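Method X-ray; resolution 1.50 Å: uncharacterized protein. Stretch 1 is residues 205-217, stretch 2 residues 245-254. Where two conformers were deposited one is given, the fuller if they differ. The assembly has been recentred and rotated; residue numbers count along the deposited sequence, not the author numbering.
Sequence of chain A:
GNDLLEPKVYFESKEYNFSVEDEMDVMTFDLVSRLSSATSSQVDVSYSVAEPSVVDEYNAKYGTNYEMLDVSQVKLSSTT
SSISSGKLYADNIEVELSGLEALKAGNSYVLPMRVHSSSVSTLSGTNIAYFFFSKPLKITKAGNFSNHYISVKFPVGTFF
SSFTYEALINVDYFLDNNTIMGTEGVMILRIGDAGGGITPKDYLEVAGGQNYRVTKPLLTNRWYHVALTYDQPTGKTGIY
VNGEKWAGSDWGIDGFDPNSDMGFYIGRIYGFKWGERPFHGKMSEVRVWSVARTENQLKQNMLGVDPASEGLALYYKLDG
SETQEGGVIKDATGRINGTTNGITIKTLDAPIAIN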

# COMPACT_ATOMS: atom_id res chain seq x y z
N GLU A 205 9.76 -5.71 21.25
CA GLU A 205 9.56 -5.05 22.53
C GLU A 205 9.48 -3.56 22.33
O GLU A 205 10.19 -3.00 21.50
CB GLU A 205 10.73 -5.36 23.47
CG GLU A 205 10.67 -4.71 24.83
CD GLU A 205 11.81 -5.16 25.74
OE1 GLU A 205 13.00 -4.99 25.37
OE2 GLU A 205 11.51 -5.69 26.84
N VAL A 206 8.60 -2.92 23.10
CA VAL A 206 8.64 -1.48 23.25
C VAL A 206 9.23 -1.11 24.61
O VAL A 206 8.93 -1.71 25.63
CB VAL A 206 7.27 -0.85 23.01
CG1 VAL A 206 6.25 -1.36 23.95
CG2 VAL A 206 7.37 0.65 23.15
N ALA A 207 10.13 -0.13 24.60
CA ALA A 207 10.84 0.27 25.80
C ALA A 207 10.93 1.78 25.92
O ALA A 207 10.64 2.50 24.97
CB ALA A 207 12.25 -0.36 25.81
N GLY A 208 11.29 2.26 27.09
CA GLY A 208 11.40 3.69 27.33
C GLY A 208 10.98 4.02 28.74
O GLY A 208 11.55 3.51 29.71
N GLY A 209 9.99 4.88 28.85
CA GLY A 209 9.41 5.17 30.16
C GLY A 209 8.60 4.01 30.72
O GLY A 209 8.37 3.92 31.94
N GLN A 210 8.14 3.13 29.83
CA GLN A 210 7.39 1.94 30.19
C GLN A 210 7.64 0.90 29.10
O GLN A 210 8.07 1.26 28.01
CB GLN A 210 5.90 2.25 30.29
CG GLN A 210 5.38 3.11 29.16
CD GLN A 210 5.72 4.58 29.32
OE1 GLN A 210 5.53 5.16 30.39
NE2 GLN A 210 6.23 5.19 28.26
N ASN A 211 7.38 -0.37 29.39
CA ASN A 211 7.74 -1.42 28.44
C ASN A 211 6.80 -2.60 28.43
O ASN A 211 6.13 -2.88 29.43
CB ASN A 211 9.16 -1.91 28.74
CG ASN A 211 9.24 -2.65 30.05
OD1 ASN A 211 9.46 -2.05 31.11
ND2 ASN A 211 9.05 -3.96 30.00
N TYR A 212 6.74 -3.28 27.29
CA TYR A 212 6.14 -4.60 27.21
C TYR A 212 6.63 -5.28 25.95
O TYR A 212 7.26 -4.64 25.10
CB TYR A 212 4.61 -4.53 27.24
CG TYR A 212 3.94 -3.89 26.04
CD1 TYR A 212 3.83 -2.51 25.94
CD2 TYR A 212 3.37 -4.67 25.04
CE1 TYR A 212 3.19 -1.92 24.84
CE2 TYR A 212 2.73 -4.08 23.94
CZ TYR A 212 2.65 -2.71 23.85
OH TYR A 212 2.00 -2.14 22.77
N ARG A 213 6.37 -6.57 25.84
CA ARG A 213 6.91 -7.37 24.75
C ARG A 213 5.96 -8.45 24.27
O ARG A 213 4.96 -8.77 24.94
CB ARG A 213 8.23 -8.01 25.20
CG ARG A 213 8.07 -9.00 26.34
CD ARG A 213 9.40 -9.71 26.57
NE ARG A 213 9.47 -10.59 27.73
CZ ARG A 213 8.96 -11.82 27.76
NH1 ARG A 213 8.26 -12.28 26.71
NH2 ARG A 213 9.10 -12.56 28.87
N VAL A 214 6.26 -8.99 23.10
CA VAL A 214 5.49 -10.10 22.55
C VAL A 214 5.87 -11.44 23.19
O VAL A 214 6.71 -11.49 24.10
CB VAL A 214 5.64 -10.17 21.03
CG1 VAL A 214 5.18 -8.85 20.41
CG2 VAL A 214 7.10 -10.48 20.64
N THR A 215 5.25 -12.52 22.72
CA THR A 215 5.42 -13.82 23.34
C THR A 215 5.87 -14.94 22.37
O THR A 215 5.87 -16.11 22.72
CB THR A 215 4.13 -14.23 24.11
OG1 THR A 215 3.03 -14.18 23.22
CG2 THR A 215 3.86 -13.25 25.25
N LYS A 216 6.29 -14.54 21.16
CA LYS A 216 6.81 -15.46 20.15
C LYS A 216 8.01 -14.77 19.47
O LYS A 216 7.98 -13.57 19.34
CB LYS A 216 5.75 -15.71 19.08
CG LYS A 216 4.43 -16.24 19.61
CD LYS A 216 3.45 -16.48 18.48
CE LYS A 216 2.86 -15.17 17.98
NZ LYS A 216 1.70 -14.71 18.79
N PRO A 217 9.01 -15.56 19.01
CA PRO A 217 10.16 -14.94 18.31
C PRO A 217 9.89 -14.64 16.84
O PRO A 217 9.01 -15.23 16.21
CB PRO A 217 11.25 -16.01 18.43
CG PRO A 217 10.48 -17.32 18.46
CD PRO A 217 9.22 -17.01 19.21
N LYS A 245 -2.49 -8.53 16.25
CA LYS A 245 -2.02 -7.98 17.51
C LYS A 245 -1.32 -9.08 18.29
O LYS A 245 -1.93 -10.10 18.63
CB LYS A 245 -3.19 -7.40 18.34
CG LYS A 245 -2.75 -6.65 19.59
CD LYS A 245 -3.90 -5.85 20.22
CE LYS A 245 -3.44 -5.10 21.46
NZ LYS A 245 -4.54 -4.34 22.12
N TRP A 246 -0.02 -8.90 18.55
CA TRP A 246 0.80 -9.90 19.25
C TRP A 246 0.97 -9.59 20.73
O TRP A 246 1.36 -10.45 21.52
CB TRP A 246 2.18 -9.99 18.62
CG TRP A 246 2.28 -10.91 17.44
CD1 TRP A 246 1.30 -11.24 16.58
CD2 TRP A 246 3.46 -11.62 17.00
NE1 TRP A 246 1.76 -12.11 15.62
CE2 TRP A 246 3.08 -12.38 15.87
CE3 TRP A 246 4.78 -11.71 17.46
CZ2 TRP A 246 3.97 -13.19 15.18
CZ3 TRP A 246 5.67 -12.53 16.77
CH2 TRP A 246 5.26 -13.27 15.65
N ALA A 247 0.72 -8.34 21.10
CA ALA A 247 0.81 -7.94 22.49
C ALA A 247 0.15 -6.61 22.68
O ALA A 247 0.00 -5.80 21.75
CB ALA A 247 2.24 -7.88 22.93
N GLY A 248 -0.30 -6.37 23.91
CA GLY A 248 -0.88 -5.09 24.23
C GLY A 248 -0.62 -4.70 25.66
O GLY A 248 -0.24 -5.53 26.50
N SER A 249 -0.83 -3.42 25.93
CA SER A 249 -0.80 -2.92 27.29
C SER A 249 -1.68 -1.68 27.41
O SER A 249 -2.40 -1.30 26.46
CB SER A 249 0.64 -2.62 27.71
OG SER A 249 0.73 -2.54 29.13
N ASP A 250 -1.68 -1.09 28.60
CA ASP A 250 -2.47 0.10 28.88
C ASP A 250 -1.55 1.06 29.59
O ASP A 250 -0.92 0.71 30.59
CB ASP A 250 -3.68 -0.23 29.76
CG ASP A 250 -4.68 -1.13 29.06
OD1 ASP A 250 -4.55 -2.36 29.16
OD2 ASP A 250 -5.59 -0.60 28.37
N TRP A 251 -1.47 2.26 29.05
CA TRP A 251 -0.62 3.30 29.61
C TRP A 251 -1.46 4.49 29.94
O TRP A 251 -2.55 4.70 29.36
CB TRP A 251 0.42 3.75 28.59
CG TRP A 251 1.44 2.74 28.24
CD1 TRP A 251 1.83 1.66 28.97
CD2 TRP A 251 2.23 2.72 27.05
NE1 TRP A 251 2.81 0.97 28.31
CE2 TRP A 251 3.07 1.60 27.12
CE3 TRP A 251 2.30 3.54 25.91
CZ2 TRP A 251 3.99 1.28 26.13
CZ3 TRP A 251 3.20 3.22 24.92
CH2 TRP A 251 4.03 2.09 25.03
N GLY A 252 -0.96 5.30 30.86
CA GLY A 252 -1.66 6.50 31.28
C GLY A 252 -0.97 7.76 30.80
O GLY A 252 -1.40 8.85 31.13
N ILE A 253 0.12 7.61 30.04
CA ILE A 253 0.92 8.78 29.66
C ILE A 253 0.19 9.67 28.67
O ILE A 253 -0.60 9.19 27.84
CB ILE A 253 2.30 8.40 29.05
CG1 ILE A 253 2.13 7.66 27.73
CG2 ILE A 253 3.11 7.57 30.04
CD1 ILE A 253 3.42 7.38 26.96
N ASP A 254 0.48 10.96 28.73
CA ASP A 254 -0.16 11.90 27.84
C ASP A 254 0.48 11.88 26.46
O ASP A 254 -0.11 12.37 25.49
CB ASP A 254 -0.08 13.31 28.42
CG ASP A 254 -1.01 13.49 29.61
OD1 ASP A 254 -1.85 12.60 29.87
OD2 ASP A 254 -0.88 14.53 30.29
O HOH W 1 3.52 -1.52 29.75
O HOH W 2 2.92 -12.55 20.94

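No direct hydrogen bond joins the two stretches; aromatic packing and two bridging waters hold them together, burying 678 Å² summed over both sides. Stretch 1 doubles back on itself, Val206 N donating to Tyr212 O (3.0 Å) and Tyr212 N to Val206 O (3.2 Å), so that both side chains point toward stretch 2.

Ring faces take up aliphatic groups. Gln210, bent at chi1 p and chi2 m, lays CG 3.4 Å from CE2 of Trp251, over the face of the indole; its OE1 reaches 3.4 Å from CG2 of Ile253. Ser249 is small enough to set CB 3.6 Å from CD1 of Tyr212, over the phenol face, where Gly248 also lies. Lys216 covers Trp246: CE sits 3.5 Å from CE2 of the indole, and the curled chain (chi3 and chi4 both m) brings NZ 3.9 Å from the centroid of the five-membered ring, 5° off its normal, a cation-pi contact made at an exposed position.

Apolar side-chain contacts add to the packing. CE1 of Tyr212 meets CZ2 of Trp251 at 3.5 Å, with the ring planes oblique at 67°, while CG2 of Val206 touches the indole edge at CH2 (4.1 Å). The tyrosine is buried, and its OH is hydrogen-bonded elsewhere in the structure. Where the backbones come closest in register, Val214 CA and Ala247 CA are 5.2 Å apart; the short Ala247 CB fits 4.0 Å from Val214 CG1, which also packs 3.7 Å from Trp246 CB.

Water supplies the polar links. Water 1 donates to Asn211 O, accepts from Trp251 NE1 and hydrogen-bonds Ser249 OG, each at 3.0 Å from its oxygen. Water 2 accepts from Thr215 N (2.9 Å from its oxygen) and Lys216 NZ (3.3 Å) and donates to Trp246 O (2.7 Å), bridging backbone to backbone.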